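Local coordinates for protein type III Pentaketide Synthase (Neurospora crassa, PDB 3EUO) that probably works as a type III polyketide synthase of the chalcone synthase family, an acyltransferase that builds pentaketide chains, at residues I198-L210 with Y324-S337. Sequence-based numbering, arbitrary orientation.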
ATOM      1  N   ILE A 198       8.144  -8.439  21.473  1.00 14.70           N
ATOM      2  CA  ILE A 198       7.329  -7.947  22.593  1.00 14.43           C
ATOM      3  C   ILE A 198       8.102  -7.091  23.601  1.00 14.46           C
ATOM      4  O   ILE A 198       7.494  -6.400  24.416  1.00 15.18           O
ATOM      5  CB  ILE A 198       6.552  -9.079  23.328  1.00 14.81           C
ATOM      6  CG1 ILE A 198       7.505 -10.155  23.868  1.00 14.38           C
ATOM      7  CG2 ILE A 198       5.492  -9.642  22.404  1.00 13.89           C
ATOM      8  CD1 ILE A 198       6.854 -11.117  24.885  1.00 14.94           C
ATOM      9  N   ALA A 199       9.430  -7.133  23.531  1.00 14.33           N
ATOM     10  CA  ALA A 199      10.291  -6.262  24.343  1.00 13.69           C
ATOM     11  C   ALA A 199      10.453  -4.868  23.726  1.00 13.86           C
ATOM     12  O   ALA A 199      10.888  -3.918  24.395  1.00 13.55           O
ATOM     13  CB  ALA A 199      11.663  -6.906  24.514  1.00 14.15           C
ATOM     14  N   LEU A 200      10.113  -4.748  22.445  1.00 13.59           N
ATOM     15  CA  LEU A 200      10.485  -3.563  21.681  1.00 13.49           C
ATOM     16  C   LEU A 200       9.310  -2.715  21.224  1.00 13.21           C
ATOM     17  O   LEU A 200       9.341  -1.489  21.343  1.00 13.54           O
ATOM     18  CB  LEU A 200      11.311  -3.960  20.459  1.00 13.75           C
ATOM     19  CG  LEU A 200      12.654  -4.665  20.647  1.00 14.33           C
ATOM     20  CD1 LEU A 200      13.205  -4.973  19.266  1.00 15.39           C
ATOM     21  CD2 LEU A 200      13.607  -3.768  21.430  1.00 16.06           C
ATOM     22  N   PHE A 201       8.284  -3.361  20.683  1.00 13.06           N
ATOM     23  CA  PHE A 201       7.291  -2.624  19.896  1.00 12.84           C
ATOM     24  C   PHE A 201       6.165  -1.965  20.684  1.00 12.53           C
ATOM     25  O   PHE A 201       5.669  -2.506  21.673  1.00 12.00           O
ATOM     26  CB  PHE A 201       6.743  -3.498  18.764  1.00 12.61           C
ATOM     27  CG  PHE A 201       7.717  -3.691  17.644  1.00 13.39           C
ATOM     28  CD1 PHE A 201       7.909  -2.687  16.697  1.00 14.44           C
ATOM     29  CD2 PHE A 201       8.457  -4.868  17.544  1.00 14.46           C
ATOM     30  CE1 PHE A 201       8.821  -2.858  15.648  1.00 15.65           C
ATOM     31  CE2 PHE A 201       9.376  -5.051  16.501  1.00 16.03           C
ATOM     32  CZ  PHE A 201       9.557  -4.045  15.555  1.00 14.41           C
ATOM     33  N   SER A 202       5.781  -0.784  20.206  1.00 12.41           N
ATOM     34  CA  SER A 202       4.771   0.052  20.838  1.00 12.66           C
ATOM     35  C   SER A 202       3.804   0.649  19.804  1.00 13.11           C
ATOM     36  O   SER A 202       3.956   0.431  18.589  1.00 13.48           O
ATOM     37  CB  SER A 202       5.463   1.170  21.632  1.00 12.40           C
ATOM     38  OG  SER A 202       6.263   1.982  20.778  1.00 13.46           O
ATOM     39  N   ASP A 203       2.834   1.420  20.297  1.00 12.92           N
ATOM     40  CA  ASP A 203       1.733   1.958  19.497  1.00 13.38           C
ATOM     41  C   ASP A 203       1.850   3.477  19.399  1.00 13.57           C
ATOM     42  O   ASP A 203       2.194   4.142  20.380  1.00 13.71           O
ATOM     43  CB  ASP A 203       0.374   1.609  20.125  1.00 13.39           C
ATOM     44  CG  ASP A 203       0.215   0.123  20.411  1.00 14.02           C
ATOM     45  OD1 ASP A 203       0.916  -0.694  19.778  1.00 14.02           O
ATOM     46  OD2 ASP A 203      -0.618  -0.225  21.275  1.00 13.06           O
ATOM     47  N   CYS A 204       1.556   4.014  18.217  1.00 13.65           N
ATOM     48  CA  CYS A 204       1.653   5.451  17.976  1.00 13.42           C
ATOM     49  C   CYS A 204       1.048   5.819  16.637  1.00 13.39           C
ATOM     50  O   CYS A 204       0.984   4.994  15.727  1.00 13.23           O
ATOM     51  CB  CYS A 204       3.120   5.899  17.977  1.00 13.73           C
ATOM     52  SG  CYS A 204       3.378   7.699  17.872  1.00 15.67           S
ATOM     53  N   ALA A 205       0.620   7.072  16.515  1.00 12.98           N
ATOM     54  CA  ALA A 205       0.342   7.633  15.195  1.00 12.63           C
ATOM     55  C   ALA A 205       1.071   8.948  15.085  1.00 12.92           C
ATOM     56  O   ALA A 205       1.185   9.684  16.061  1.00 13.10           O
ATOM     57  CB  ALA A 205      -1.146   7.821  14.973  1.00 12.90           C
ATOM     58  N   SER A 206       1.583   9.237  13.895  1.00 12.87           N
ATOM     59  CA  SER A 206       2.282  10.487  13.664  1.00 13.24           C
ATOM     60  C   SER A 206       2.044  10.929  12.238  1.00 12.97           C
ATOM     61  O   SER A 206       1.825  10.104  11.355  1.00 12.34           O
ATOM     62  CB  SER A 206       3.773  10.329  13.923  1.00 13.00           C
ATOM     63  OG  SER A 206       4.324   9.330  13.092  1.00 13.83           O
ATOM     64  N   ALA A 207       2.079  12.240  12.019  1.00 13.22           N
ATOM     65  CA  ALA A 207       1.785  12.795  10.704  1.00 13.03           C
ATOM     66  C   ALA A 207       2.602  14.040  10.433  1.00 13.34           C
ATOM     67  O   ALA A 207       2.999  14.748  11.361  1.00 13.37           O
ATOM     68  CB  ALA A 207       0.293  13.104  10.585  1.00 13.37           C
ATOM     69  N   VAL A 208       2.879  14.275   9.153  1.00 13.56           N
ATOM     70  CA  VAL A 208       3.426  15.546   8.698  1.00 13.35           C
ATOM     71  C   VAL A 208       2.622  16.046   7.504  1.00 13.61           C
ATOM     72  O   VAL A 208       1.963  15.269   6.808  1.00 13.08           O
ATOM     73  CB  VAL A 208       4.944  15.487   8.335  1.00 13.54           C
ATOM     74  CG1 VAL A 208       5.776  14.992   9.528  1.00 13.00           C
ATOM     75  CG2 VAL A 208       5.196  14.625   7.095  1.00 13.36           C
ATOM     76  N   ILE A 209       2.663  17.357   7.290  1.00 13.59           N
ATOM     77  CA  ILE A 209       2.177  17.936   6.052  1.00 13.85           C
ATOM     78  C   ILE A 209       3.386  18.261   5.193  1.00 13.88           C
ATOM     79  O   ILE A 209       4.290  18.972   5.645  1.00 14.14           O
ATOM     80  CB  ILE A 209       1.375  19.235   6.289  1.00 13.92           C
ATOM     81  CG1 ILE A 209       0.179  18.965   7.222  1.00 14.37           C
ATOM     82  CG2 ILE A 209       0.971  19.840   4.944  1.00 14.38           C
ATOM     83  CD1 ILE A 209      -0.821  17.915   6.684  1.00 14.30           C
ATOM     84  N   LEU A 210       3.424  17.697   3.987  1.00 14.07           N
ATOM     85  CA  LEU A 210       4.447  18.066   3.006  1.00 14.59           C
ATOM     86  C   LEU A 210       3.808  18.924   1.931  1.00 15.03           C
ATOM     87  O   LEU A 210       2.849  18.499   1.273  1.00 15.56           O
ATOM     88  CB  LEU A 210       5.104  16.838   2.369  1.00 14.37           C
ATOM     89  CG  LEU A 210       6.367  17.112   1.534  1.00 14.61           C
ATOM     90  CD1 LEU A 210       7.540  17.585   2.415  1.00 14.60           C
ATOM     91  CD2 LEU A 210       6.773  15.876   0.739  1.00 14.52           C
ATOM     92  N   TYR A 324      12.842   6.439  21.969  1.00 15.23           N
ATOM     93  CA  TYR A 324      13.109   5.042  22.241  1.00 15.05           C
ATOM     94  C   TYR A 324      12.946   4.702  23.725  1.00 14.84           C
ATOM     95  O   TYR A 324      12.255   3.743  24.084  1.00 14.33           O
ATOM     96  CB  TYR A 324      14.518   4.699  21.768  1.00 15.24           C
ATOM     97  CG  TYR A 324      14.916   3.262  21.998  1.00 15.78           C
ATOM     98  CD1 TYR A 324      14.379   2.230  21.223  1.00 16.46           C
ATOM     99  CD2 TYR A 324      15.834   2.937  22.983  1.00 15.76           C
ATOM    100  CE1 TYR A 324      14.759   0.901  21.440  1.00 17.08           C
ATOM    101  CE2 TYR A 324      16.214   1.614  23.213  1.00 16.51           C
ATOM    102  CZ  TYR A 324      15.676   0.612  22.444  1.00 16.19           C
ATOM    103  OH  TYR A 324      16.064  -0.681  22.678  1.00 17.05           O
ATOM    104  N   ILE A 325      13.572   5.506  24.582  1.00 14.14           N
ATOM    105  CA  ILE A 325      13.539   5.242  26.017  1.00 14.41           C
ATOM    106  C   ILE A 325      12.135   5.389  26.594  1.00 14.20           C
ATOM    107  O   ILE A 325      11.700   4.554  27.389  1.00 14.43           O
ATOM    108  CB  ILE A 325      14.547   6.135  26.790  1.00 14.14           C
ATOM    109  CG1 ILE A 325      15.980   5.770  26.388  1.00 15.02           C
ATOM    110  CG2 ILE A 325      14.365   5.968  28.306  1.00 14.53           C
ATOM    111  CD1 ILE A 325      17.052   6.726  26.919  1.00 14.92           C
ATOM    112  N   ASN A 326      11.426   6.440  26.186  1.00 14.16           N
ATOM    113  CA  ASN A 326      10.160   6.783  26.796  1.00 14.51           C
ATOM    114  C   ASN A 326       8.913   6.214  26.124  1.00 14.30           C
ATOM    115  O   ASN A 326       7.833   6.229  26.722  1.00 14.17           O
ATOM    116  CB  ASN A 326      10.062   8.305  26.927  1.00 15.14           C
ATOM    117  CG  ASN A 326      11.165   8.867  27.797  1.00 16.81           C
ATOM    118  OD1 ASN A 326      12.084   9.523  27.310  1.00 20.66           O
ATOM    119  ND2 ASN A 326      11.107   8.568  29.093  1.00 15.96           N
ATOM    120  N   HIS A 327       9.065   5.696  24.902  1.00 13.58           N
ATOM    121  CA  HIS A 327       7.910   5.198  24.137  1.00 13.70           C
ATOM    122  C   HIS A 327       8.137   3.876  23.414  1.00 13.46           C
ATOM    123  O   HIS A 327       7.174   3.223  23.002  1.00 13.79           O
ATOM    124  CB  HIS A 327       7.440   6.253  23.127  1.00 13.85           C
ATOM    125  CG  HIS A 327       7.067   7.558  23.753  1.00 14.86           C
ATOM    126  ND1 HIS A 327       5.821   7.798  24.286  1.00 16.47           N
ATOM    127  CD2 HIS A 327       7.787   8.687  23.953  1.00 16.57           C
ATOM    128  CE1 HIS A 327       5.781   9.025  24.775  1.00 17.13           C
ATOM    129  NE2 HIS A 327       6.964   9.585  24.587  1.00 17.24           N
ATOM    130  N   GLY A 328       9.396   3.483  23.238  1.00 13.10           N
ATOM    131  CA  GLY A 328       9.690   2.234  22.529  1.00 12.82           C
ATOM    132  C   GLY A 328       9.703   2.433  21.021  1.00 13.02           C
ATOM    133  O   GLY A 328       9.669   3.561  20.536  1.00 12.87           O
ATOM    134  N   ASN A 329       9.739   1.324  20.290  1.00 12.58           N
ATOM    135  CA  ASN A 329       9.774   1.332  18.828  1.00 12.67           C
ATOM    136  C   ASN A 329       8.347   1.226  18.283  1.00 12.75           C
ATOM    137  O   ASN A 329       7.741   0.156  18.327  1.00 12.55           O
ATOM    138  CB  ASN A 329      10.658   0.164  18.341  1.00 12.41           C
ATOM    139  CG  ASN A 329      10.659  -0.018  16.823  1.00 13.66           C
ATOM    140  OD1 ASN A 329       9.936   0.653  16.095  1.00 15.52           O
ATOM    141  ND2 ASN A 329      11.472  -0.960  16.348  1.00 13.77           N
ATOM    142  N   SER A 330       7.820   2.336  17.764  1.00 12.99           N
ATOM    143  CA  SER A 330       6.446   2.375  17.247  1.00 13.00           C
ATOM    144  C   SER A 330       6.406   2.129  15.737  1.00 13.26           C
ATOM    145  O   SER A 330       5.528   2.647  15.043  1.00 12.76           O
ATOM    146  CB  SER A 330       5.769   3.713  17.589  1.00 13.29           C
ATOM    147  OG  SER A 330       5.783   3.953  18.987  1.00 14.23           O
ATOM    148  N   SER A 331       7.357   1.324  15.252  1.00 13.02           N
ATOM    149  CA  SER A 331       7.475   0.983  13.831  1.00 13.04           C
ATOM    150  C   SER A 331       7.444   2.250  12.952  1.00 12.81           C
ATOM    151  O   SER A 331       8.142   3.220  13.260  1.00 12.86           O
ATOM    152  CB  SER A 331       6.421  -0.065  13.446  1.00 13.04           C
ATOM    153  OG  SER A 331       6.528  -0.445  12.087  1.00 12.77           O
ATOM    154  N   SER A 332       6.630   2.270  11.896  1.00 12.66           N
ATOM    155  CA  SER A 332       6.646   3.382  10.936  1.00 12.82           C
ATOM    156  C   SER A 332       6.291   4.756  11.526  1.00 12.69           C
ATOM    157  O   SER A 332       6.628   5.784  10.936  1.00 12.65           O
ATOM    158  CB  SER A 332       5.712   3.092   9.753  1.00 13.17           C
ATOM    159  OG  SER A 332       4.355   3.161  10.160  1.00 13.78           O
ATOM    160  N   ALA A 333       5.609   4.761  12.673  1.00 12.40           N
ATOM    161  CA  ALA A 333       5.152   6.012  13.300  1.00 12.64           C
ATOM    162  C   ALA A 333       6.243   6.739  14.093  1.00 12.86           C
ATOM    163  O   ALA A 333       6.080   7.910  14.453  1.00 12.45           O
ATOM    164  CB  ALA A 333       3.931   5.747  14.189  1.00 12.84           C
ATOM    165  N   THR A 334       7.357   6.062  14.356  1.00 12.96           N
ATOM    166  CA  THR A 334       8.363   6.620  15.258  1.00 13.73           C
ATOM    167  C   THR A 334       9.138   7.782  14.646  1.00 13.41           C
ATOM    168  O   THR A 334       9.469   8.742  15.348  1.00 13.34           O
ATOM    169  CB  THR A 334       9.374   5.562  15.742  1.00 14.14           C
ATOM    170  OG1 THR A 334       8.677   4.375  16.131  1.00 15.26           O
ATOM    171  CG2 THR A 334      10.163   6.089  16.940  1.00 14.93           C
ATOM    172  N   ILE A 335       9.436   7.692  13.354  1.00 13.36           N
ATOM    173  CA  ILE A 335      10.319   8.683  12.737  1.00 13.10           C
ATOM    174  C   ILE A 335       9.741  10.096  12.772  1.00 13.05           C
ATOM    175  O   ILE A 335      10.477  11.046  13.054  1.00 12.78           O
ATOM    176  CB  ILE A 335      10.841   8.279  11.319  1.00 13.37           C
ATOM    177  CG1 ILE A 335      11.979   9.207  10.858  1.00 13.90           C
ATOM    178  CG2 ILE A 335       9.716   8.264  10.287  1.00 12.63           C
ATOM    179  CD1 ILE A 335      13.153   9.307  11.832  1.00 13.86           C
ATOM    180  N   PHE A 336       8.439  10.245  12.509  1.00 13.17           N
ATOM    181  CA  PHE A 336       7.838  11.586  12.571  1.00 13.21           C
ATOM    182  C   PHE A 336       7.774  12.075  14.017  1.00 13.44           C
ATOM    183  O   PHE A 336       7.857  13.280  14.278  1.00 13.51           O
ATOM    184  CB  PHE A 336       6.449  11.645  11.911  1.00 13.62           C
ATOM    185  CG  PHE A 336       6.440  11.334  10.421  1.00 12.84           C
ATOM    186  CD1 PHE A 336       7.581  11.470   9.640  1.00 14.68           C
ATOM    187  CD2 PHE A 336       5.247  10.943   9.801  1.00 13.79           C
ATOM    188  CE1 PHE A 336       7.557  11.182   8.268  1.00 14.32           C
ATOM    189  CE2 PHE A 336       5.208  10.662   8.439  1.00 14.27           C
ATOM    190  CZ  PHE A 336       6.362  10.782   7.667  1.00 14.68           C
ATOM    191  N   SER A 337       7.633  11.132  14.948  1.00 13.58           N
ATOM    192  CA  SER A 337       7.677  11.428  16.374  1.00 13.86           C
ATOM    193  C   SER A 337       9.049  11.981  16.766  1.00 13.87           C
ATOM    194  O   SER A 337       9.134  12.969  17.501  1.00 13.36           O
ATOM    195  CB  SER A 337       7.338  10.179  17.192  1.00 14.51           C
ATOM    196  OG  SER A 337       7.258  10.483  18.567  1.00 16.15           O
TER
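The hydroxyl of Ser-202 is gripped from two directions: OG donates to His-327 O at 2.7 Å and shares a hydrogen bond of the same length with Ser-330 OG. A first torsion of 60° places OG between backbone N and carbonyl carbon, facing the carbonyl of His-327, just ahead of Gly-328. Two backbone bonds frame Phe-201: Asn-329 N to Leu-200 O (3.0 Å, 164° at the hydrogen) and Ser-202 N to Asn-329 O, making a single beta bridge between Phe-201 and Asn-329. Their side chains run side by side in the same direction, amide and ring planes 41° apart, with Asn-329 ND2 3.3 Å from Phe-201 CE1. OD1 of Asn-329 closes an Asx turn by accepting from Ser-331 N at 2.8 Å, while ND2 bonds to OD1 of the cysteine at position 143, modelled as 3-sulfinoalanine. Replacing Asn-329 by alanine removes the amide, which would probably leave the Asx turn unclosed, that oxidised cysteine without this donor and the Phe-201 ring without the amide beside it. Farther along, Ser-206 OG donates to Ala-333 O at 2.6 Å. Cys-204 CB presses tightly on Ser-330 CB, and Val-208 CG1 sits over one face of the Phe-336 ring in a CH-pi contact, 4.0 Å from its centroid. Strand 204-211 of the central sheet thus packs against helix 334-342, and the asparagine beside the modified cysteine is consistent with the Cys-His-Asn triad of chalcone synthases, His-296 being the probable histidine, in a thiolase fold.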